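Local coordinates for archaeal flagellar ATP-binding protein FlaH (Methanocaldococcus jannaschii DSM 2661, PDB 4WIA) that probably binds ATP and magnesium through a P-loop ATPase domain as a component of the archaellum, the archaeal flagellum, at residues K72-S76 with L77-I81; L188-G192 with G193-N197. All coordinates share one frame; numbering follows the deposited sequence.

Contact 1 (K72-S76 with L77-I81). With SO4 (sulfate ion), chain G.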
ATOM      1  N   LYS A  72       4.376 -22.739  -3.848  1.00 53.52           N
ATOM      2  CA  LYS A  72       4.058 -23.416  -2.624  1.00 55.67           C
ATOM      3  C   LYS A  72       4.879 -22.863  -1.469  1.00 55.11           C
ATOM      4  O   LYS A  72       4.348 -22.715  -0.378  1.00 54.89           O
ATOM      5  CB  LYS A  72       4.302 -24.924  -2.682  1.00 58.14           C
ATOM      6  CG  LYS A  72       3.699 -25.558  -3.896  1.00 60.54           C
ATOM      7  CD  LYS A  72       3.281 -26.959  -3.634  1.00 64.46           C
ATOM      8  CE  LYS A  72       4.247 -28.029  -4.057  1.00 65.59           C
ATOM      9  NZ  LYS A  72       3.447 -29.255  -4.335  1.00 69.91           N
ATOM     10  N   GLN A  73       6.174 -22.657  -1.700  1.00 49.67           N
ATOM     11  CA  GLN A  73       7.057 -22.203  -0.658  1.00 51.08           C
ATOM     12  C   GLN A  73       6.641 -20.793  -0.190  1.00 49.09           C
ATOM     13  O   GLN A  73       6.494 -20.561   1.008  1.00 48.55           O
ATOM     14  CB  GLN A  73       8.483 -22.169  -1.146  1.00 48.59           C
ATOM     15  CG  GLN A  73       9.366 -21.236  -0.351  1.00 49.03           C
ATOM     16  CD  GLN A  73       9.715 -21.773   1.011  1.00 51.52           C
ATOM     17  OE1 GLN A  73       9.277 -22.849   1.379  1.00 57.96           O
ATOM     18  NE2 GLN A  73      10.528 -21.045   1.765  1.00 51.53           N
HETATM   19  N   MSE A  74       6.327 -19.916  -1.146  1.00 46.72           N
HETATM   20  CA  MSE A  74       5.784 -18.603  -0.821  1.00 45.38           C
HETATM   21  C   MSE A  74       4.445 -18.732  -0.104  1.00 46.62           C
HETATM   22  O   MSE A  74       4.195 -18.091   0.909  1.00 52.98           O
HETATM   23  CB  MSE A  74       5.640 -17.708  -2.035  1.00 40.99           C
HETATM   24  CG  MSE A  74       6.989 -17.480  -2.615  1.00 40.33           C
HETATM   25 SE   MSE A  74       8.127 -16.306  -1.534  1.00 43.41          SE
HETATM   26  CE  MSE A  74       7.482 -14.573  -2.182  1.00 34.84           C
ATOM     27  N   ASN A  75       3.571 -19.589  -0.562  1.00 47.16           N
ATOM     28  CA  ASN A  75       2.300 -19.743   0.106  1.00 49.18           C
ATOM     29  C   ASN A  75       2.465 -20.264   1.548  1.00 51.01           C
ATOM     30  O   ASN A  75       1.710 -19.886   2.457  1.00 50.78           O
ATOM     31  CB  ASN A  75       1.414 -20.705  -0.686  1.00 52.08           C
ATOM     32  CG  ASN A  75       0.093 -20.901  -0.021  1.00 55.41           C
ATOM     33  OD1 ASN A  75      -0.167 -21.945   0.553  1.00 62.10           O
ATOM     34  ND2 ASN A  75      -0.754 -19.916  -0.116  1.00 53.46           N
ATOM     35  N   SER A  76       3.463 -21.125   1.746  1.00 51.46           N
ATOM     36  CA  SER A  76       3.683 -21.767   3.034  1.00 52.50           C
ATOM     37  C   SER A  76       4.105 -20.716   4.072  1.00 52.00           C
ATOM     38  O   SER A  76       3.801 -20.861   5.222  1.00 51.69           O
ATOM     39  CB  SER A  76       4.767 -22.833   2.961  1.00 53.27           C
ATOM     40  OG  SER A  76       6.055 -22.235   2.773  1.00 52.41           O
ATOM     41  N   LEU A  77       4.772 -19.670   3.616  1.00 50.51           N
ATOM     42  CA  LEU A  77       5.142 -18.539   4.443  1.00 51.39           C
ATOM     43  C   LEU A  77       4.089 -17.426   4.490  1.00 51.84           C
ATOM     44  O   LEU A  77       4.277 -16.383   5.161  1.00 52.20           O
ATOM     45  CB  LEU A  77       6.444 -17.939   3.905  1.00 48.97           C
ATOM     46  CG  LEU A  77       7.583 -18.954   3.895  1.00 52.67           C
ATOM     47  CD1 LEU A  77       8.829 -18.369   3.298  1.00 54.35           C
ATOM     48  CD2 LEU A  77       7.902 -19.512   5.263  1.00 58.80           C
ATOM     49  N   ASN A  78       2.965 -17.627   3.821  1.00 51.87           N
ATOM     50  CA  ASN A  78       2.010 -16.565   3.736  1.00 53.50           C
ATOM     51  C   ASN A  78       2.573 -15.319   3.114  1.00 51.28           C
ATOM     52  O   ASN A  78       2.242 -14.206   3.497  1.00 46.85           O
ATOM     53  CB  ASN A  78       1.495 -16.243   5.134  1.00 57.90           C
ATOM     54  CG  ASN A  78       0.020 -16.024   5.120  1.00 66.78           C
ATOM     55  OD1 ASN A  78      -0.807 -16.974   5.359  1.00 70.03           O
ATOM     56  ND2 ASN A  78      -0.346 -14.853   4.648  1.00 65.17           N
ATOM     57  N   TYR A  79       3.410 -15.525   2.098  1.00 50.27           N
ATOM     58  CA  TYR A  79       3.880 -14.470   1.263  1.00 46.06           C
ATOM     59  C   TYR A  79       3.358 -14.769  -0.119  1.00 49.64           C
ATOM     60  O   TYR A  79       4.146 -14.748  -1.082  1.00 50.73           O
ATOM     61  CB  TYR A  79       5.420 -14.477   1.150  1.00 45.18           C
ATOM     62  CG  TYR A  79       6.211 -14.135   2.367  1.00 45.62           C
ATOM     63  CD1 TYR A  79       5.700 -13.292   3.360  1.00 47.31           C
ATOM     64  CD2 TYR A  79       7.472 -14.684   2.562  1.00 44.91           C
ATOM     65  CE1 TYR A  79       6.440 -12.959   4.465  1.00 44.73           C
ATOM     66  CE2 TYR A  79       8.206 -14.398   3.706  1.00 44.00           C
ATOM     67  CZ  TYR A  79       7.682 -13.526   4.642  1.00 43.76           C
ATOM     68  OH  TYR A  79       8.389 -13.244   5.790  1.00 43.70           O
ATOM     69  N   SER A  80       2.071 -14.999  -0.283  1.00 50.57           N
ATOM     70  CA  SER A  80       1.625 -15.517  -1.547  1.00 53.95           C
ATOM     71  C   SER A  80       1.740 -14.457  -2.689  1.00 54.31           C
ATOM     72  O   SER A  80       1.496 -13.272  -2.517  1.00 49.23           O
ATOM     73  CB  SER A  80       0.247 -16.179  -1.418  1.00 60.84           C
ATOM     74  OG  SER A  80      -0.774 -15.202  -1.502  1.00 62.25           O
ATOM     75  N   ILE A  81       2.220 -14.908  -3.855  1.00 54.66           N
ATOM     76  CA  ILE A  81       2.575 -13.979  -4.943  1.00 46.57           C
ATOM     77  C   ILE A  81       1.949 -14.336  -6.296  1.00 52.15           C
ATOM     78  O   ILE A  81       2.479 -13.988  -7.349  1.00 53.46           O
ATOM     79  CB  ILE A  81       4.072 -13.864  -5.062  1.00 43.16           C
ATOM     80  CG1 ILE A  81       4.825 -15.215  -4.936  1.00 41.90           C
ATOM     81  CG2 ILE A  81       4.585 -12.898  -3.970  1.00 40.66           C
ATOM     82  CD1 ILE A  81       4.508 -16.295  -5.944  1.00 45.75           C
TER
HETATM   83  S   SO4 G 304      -2.633 -14.001  -4.263  1.00 79.19           S
HETATM   84  O1  SO4 G 304      -1.471 -14.722  -3.806  1.00 58.33           O
HETATM   85  O2  SO4 G 304      -3.097 -13.157  -3.201  1.00 73.65           O
HETATM   86  O3  SO4 G 304      -3.660 -14.941  -4.661  1.00 70.27           O
HETATM   87  O4  SO4 G 304      -2.397 -13.039  -5.301  1.00 76.23           O
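Tyr79 N reaches back to Met74 O, 2.9 Å away, with an N-H...O angle of 160°. Leu77 N bonds to Gln73 O and more weakly to Met74 O, which therefore receives two amides. Asn78 N bonds to Asn75 O at 2.9 Å. Asn78 has positive phi, and this turns the chain away from the helix axis.

Side chains pack around this turn. Leu77 CD1 sits 3.5 Å from Gln73 NE2, while Leu77 CG leans on Gln73 O. The leucine has CG beside its own backbone N (chi1 -59°), which directs the branch back over the last helical turn. Without the leucine's branches, as with an alanine here, the Gln73 amide would probably lose its apolar neighbour and Gln73 O part of its cover. Met74, a selenomethionine, bends twice along its chain. Met74 CE comes to 3.8 Å from Ile81 CG2 and also touches Tyr79 CB. Met74 SE lies at the edge of the Tyr79 ring, near its plane.

Further out, Gln73 NE2 bonds to Gln45 OE1 on helix 40-53, and Tyr79 OH bonds to Ile225 N. Ser80 OG lies very close to a sulfate, probably from the crystallisation liquor, which also bonds to Lys83 N. The turn is a Schellman motif closing helix 67-76, and Ile81 follows as N-cap of helix 82-87.

Contact 2 (L188-G192 with G193-N197); sequences LFTFG and GDLKN
A beta hairpin closed by a type I' turn from Phe191 to Asp194 brings these strand ends together. Gly192 and Gly193 fill the two central positions, both with the positive phi that a type I' turn requires.

Phe191 and Asp194 form a hydrogen-bonded pair. Phe191 N gives to Asp194 O at 2.9 Å, and Asp194 N gives to Phe191 O. Phe189 and Lys196 make the next such pair. Lys196 N is 2.7 Å from Phe189 O, and Phe189 N returns a bond to Lys196 O.

On the face of Phe189 and Lys196, the ring crosses the lysine chain. Phe189 CE1 lies 3.7 Å from Lys196 CB, and Phe189 CZ approaches Lys196 CE. A chi1 of 75° sets the ring between its own backbone N and carbonyl carbon, leaning over the neighbouring strand. Asn197 O meets the ring edge in plane.

On the other face, Leu188 CD2 touches Leu195 CD2 at 3.6 Å and Asn197 ND2 at 3.6 Å. Thr190 CG2 presses tightly on Gly193 CA, 3.4 Å away.

Lys196, which probably binds ATP, forms a salt bridge with Glu228. Asn197 ND2 bonds to Thr38 O, beside the probable nucleotide site. Strand 214-220 flanks strand 194-204, with Val216 against Phe189 and Lys196.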
ATOM      1  N   LEU A 188      22.946 -20.755  11.813  1.00 66.62           N
ATOM      2  CA  LEU A 188      22.020 -21.324  12.736  1.00 67.45           C
ATOM      3  C   LEU A 188      22.688 -21.352  14.088  1.00 68.51           C
ATOM      4  O   LEU A 188      23.895 -21.487  14.182  1.00 69.26           O
ATOM      5  CB  LEU A 188      21.676 -22.756  12.358  1.00 70.63           C
ATOM      6  CG  LEU A 188      20.801 -22.961  11.135  1.00 70.42           C
ATOM      7  CD1 LEU A 188      20.597 -24.470  10.964  1.00 71.94           C
ATOM      8  CD2 LEU A 188      19.461 -22.251  11.224  1.00 69.59           C
ATOM      9  N   PHE A 189      21.898 -21.191  15.139  1.00 67.20           N
ATOM     10  CA  PHE A 189      22.394 -21.371  16.493  1.00 69.70           C
ATOM     11  C   PHE A 189      21.212 -21.756  17.352  1.00 69.61           C
ATOM     12  O   PHE A 189      20.054 -21.533  16.976  1.00 65.87           O
ATOM     13  CB  PHE A 189      23.073 -20.099  17.010  1.00 68.77           C
ATOM     14  CG  PHE A 189      22.094 -18.995  17.391  1.00 66.19           C
ATOM     15  CD1 PHE A 189      21.372 -18.312  16.429  1.00 61.95           C
ATOM     16  CD2 PHE A 189      21.905 -18.665  18.716  1.00 68.41           C
ATOM     17  CE1 PHE A 189      20.499 -17.308  16.773  1.00 60.63           C
ATOM     18  CE2 PHE A 189      21.019 -17.672  19.073  1.00 66.53           C
ATOM     19  CZ  PHE A 189      20.316 -16.991  18.106  1.00 62.60           C
ATOM     20  N   THR A 190      21.528 -22.308  18.506  1.00 72.81           N
ATOM     21  CA  THR A 190      20.522 -22.816  19.384  1.00 76.91           C
ATOM     22  C   THR A 190      20.636 -22.171  20.747  1.00 79.89           C
ATOM     23  O   THR A 190      21.685 -22.202  21.374  1.00 80.73           O
ATOM     24  CB  THR A 190      20.642 -24.344  19.549  1.00 80.45           C
ATOM     25  OG1 THR A 190      20.343 -24.974  18.296  1.00 79.78           O
ATOM     26  CG2 THR A 190      19.669 -24.866  20.595  1.00 84.05           C
ATOM     27  N   PHE A 191      19.535 -21.607  21.211  1.00 82.15           N
ATOM     28  CA  PHE A 191      19.481 -21.097  22.568  1.00 88.24           C
ATOM     29  C   PHE A 191      18.209 -21.608  23.251  1.00 90.08           C
ATOM     30  O   PHE A 191      17.094 -21.525  22.726  1.00 87.81           O
ATOM     31  CB  PHE A 191      19.603 -19.559  22.559  1.00 87.42           C
ATOM     32  CG  PHE A 191      19.997 -18.970  23.874  1.00 92.45           C
ATOM     33  CD1 PHE A 191      21.337 -18.915  24.267  1.00 96.55           C
ATOM     34  CD2 PHE A 191      19.034 -18.458  24.731  1.00 95.98           C
ATOM     35  CE1 PHE A 191      21.703 -18.396  25.508  1.00100.23           C
ATOM     36  CE2 PHE A 191      19.397 -17.927  25.971  1.00100.48           C
ATOM     37  CZ  PHE A 191      20.732 -17.902  26.361  1.00101.82           C
ATOM     38  N   GLY A 192      18.394 -22.162  24.431  1.00 97.53           N
ATOM     39  CA  GLY A 192      17.306 -22.819  25.133  1.00103.70           C
ATOM     40  C   GLY A 192      16.824 -24.030  24.367  1.00105.35           C
ATOM     41  O   GLY A 192      15.634 -24.332  24.407  1.00108.52           O
ATOM     42  N   GLY A 193      17.735 -24.728  23.676  1.00103.19           N
ATOM     43  CA  GLY A 193      17.366 -25.893  22.904  1.00101.86           C
ATOM     44  C   GLY A 193      16.489 -25.589  21.712  1.00 98.30           C
ATOM     45  O   GLY A 193      15.982 -26.513  21.094  1.00102.82           O
ATOM     46  N   ASP A 194      16.331 -24.325  21.381  1.00 93.15           N
ATOM     47  CA  ASP A 194      15.594 -23.939  20.203  1.00 89.33           C
ATOM     48  C   ASP A 194      16.595 -23.492  19.134  1.00 87.65           C
ATOM     49  O   ASP A 194      17.597 -22.856  19.424  1.00 86.75           O
ATOM     50  CB  ASP A 194      14.641 -22.797  20.515  1.00 90.01           C
ATOM     51  CG  ASP A 194      13.507 -23.202  21.421  1.00 95.81           C
ATOM     52  OD1 ASP A 194      13.604 -24.246  22.079  1.00102.01           O
ATOM     53  OD2 ASP A 194      12.512 -22.460  21.482  1.00 95.99           O
ATOM     54  N   LEU A 195      16.329 -23.867  17.898  1.00 83.49           N
ATOM     55  CA  LEU A 195      17.199 -23.550  16.798  1.00 79.21           C
ATOM     56  C   LEU A 195      16.693 -22.287  16.106  1.00 74.74           C
ATOM     57  O   LEU A 195      15.511 -22.141  15.881  1.00 73.17           O
ATOM     58  CB  LEU A 195      17.261 -24.779  15.905  1.00 81.37           C
ATOM     59  CG  LEU A 195      18.214 -24.883  14.713  1.00 81.06           C
ATOM     60  CD1 LEU A 195      18.608 -26.320  14.340  1.00 85.56           C
ATOM     61  CD2 LEU A 195      17.549 -24.191  13.544  1.00 79.30           C
ATOM     62  N   LYS A 196      17.588 -21.341  15.815  1.00 73.78           N
ATOM     63  CA  LYS A 196      17.200 -20.030  15.283  1.00 69.52           C
ATOM     64  C   LYS A 196      18.162 -19.641  14.221  1.00 66.84           C
ATOM     65  O   LYS A 196      19.256 -20.188  14.165  1.00 67.56           O
ATOM     66  CB  LYS A 196      17.256 -18.963  16.380  1.00 73.43           C
ATOM     67  CG  LYS A 196      16.195 -19.175  17.472  1.00 78.60           C
ATOM     68  CD  LYS A 196      16.094 -17.978  18.426  1.00 80.48           C
ATOM     69  CE  LYS A 196      16.773 -18.287  19.728  1.00 85.15           C
ATOM     70  NZ  LYS A 196      16.900 -17.092  20.606  1.00 88.96           N
ATOM     71  N   ASN A 197      17.769 -18.675  13.401  1.00 63.18           N
ATOM     72  CA  ASN A 197      18.653 -18.099  12.432  1.00 62.13           C
ATOM     73  C   ASN A 197      19.213 -16.794  12.922  1.00 64.59           C
ATOM     74  O   ASN A 197      18.542 -16.063  13.645  1.00 67.40           O
ATOM     75  CB  ASN A 197      17.898 -17.835  11.175  1.00 60.61           C
ATOM     76  CG  ASN A 197      17.182 -19.064  10.693  1.00 61.40           C
ATOM     77  OD1 ASN A 197      16.208 -19.490  11.305  1.00 63.67           O
ATOM     78  ND2 ASN A 197      17.642 -19.633   9.588  1.00 60.47           N
TER

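In the fold
From the N terminus, the chain passes through strand 29-33 and helix 40-53, with the predicted P-loop between them. Contact 1 then closes the end of helix 67-76 and leads on to helix 82-87. Contact 2 follows much later, as the turn joining strands 182-191 and 194-204 of the main mixed sheet. The two are in series and neither nest nor cross. Their centres lie 24 Å apart, and their nearest atoms about 10 Å. Each approaches the probable ATP site: residues 72-76 by way of helix 40-53, and residues 193-197 by way of the P-loop itself. Tyr79 bonds within strand 224-227, and Lys196 reaches the residue just after it.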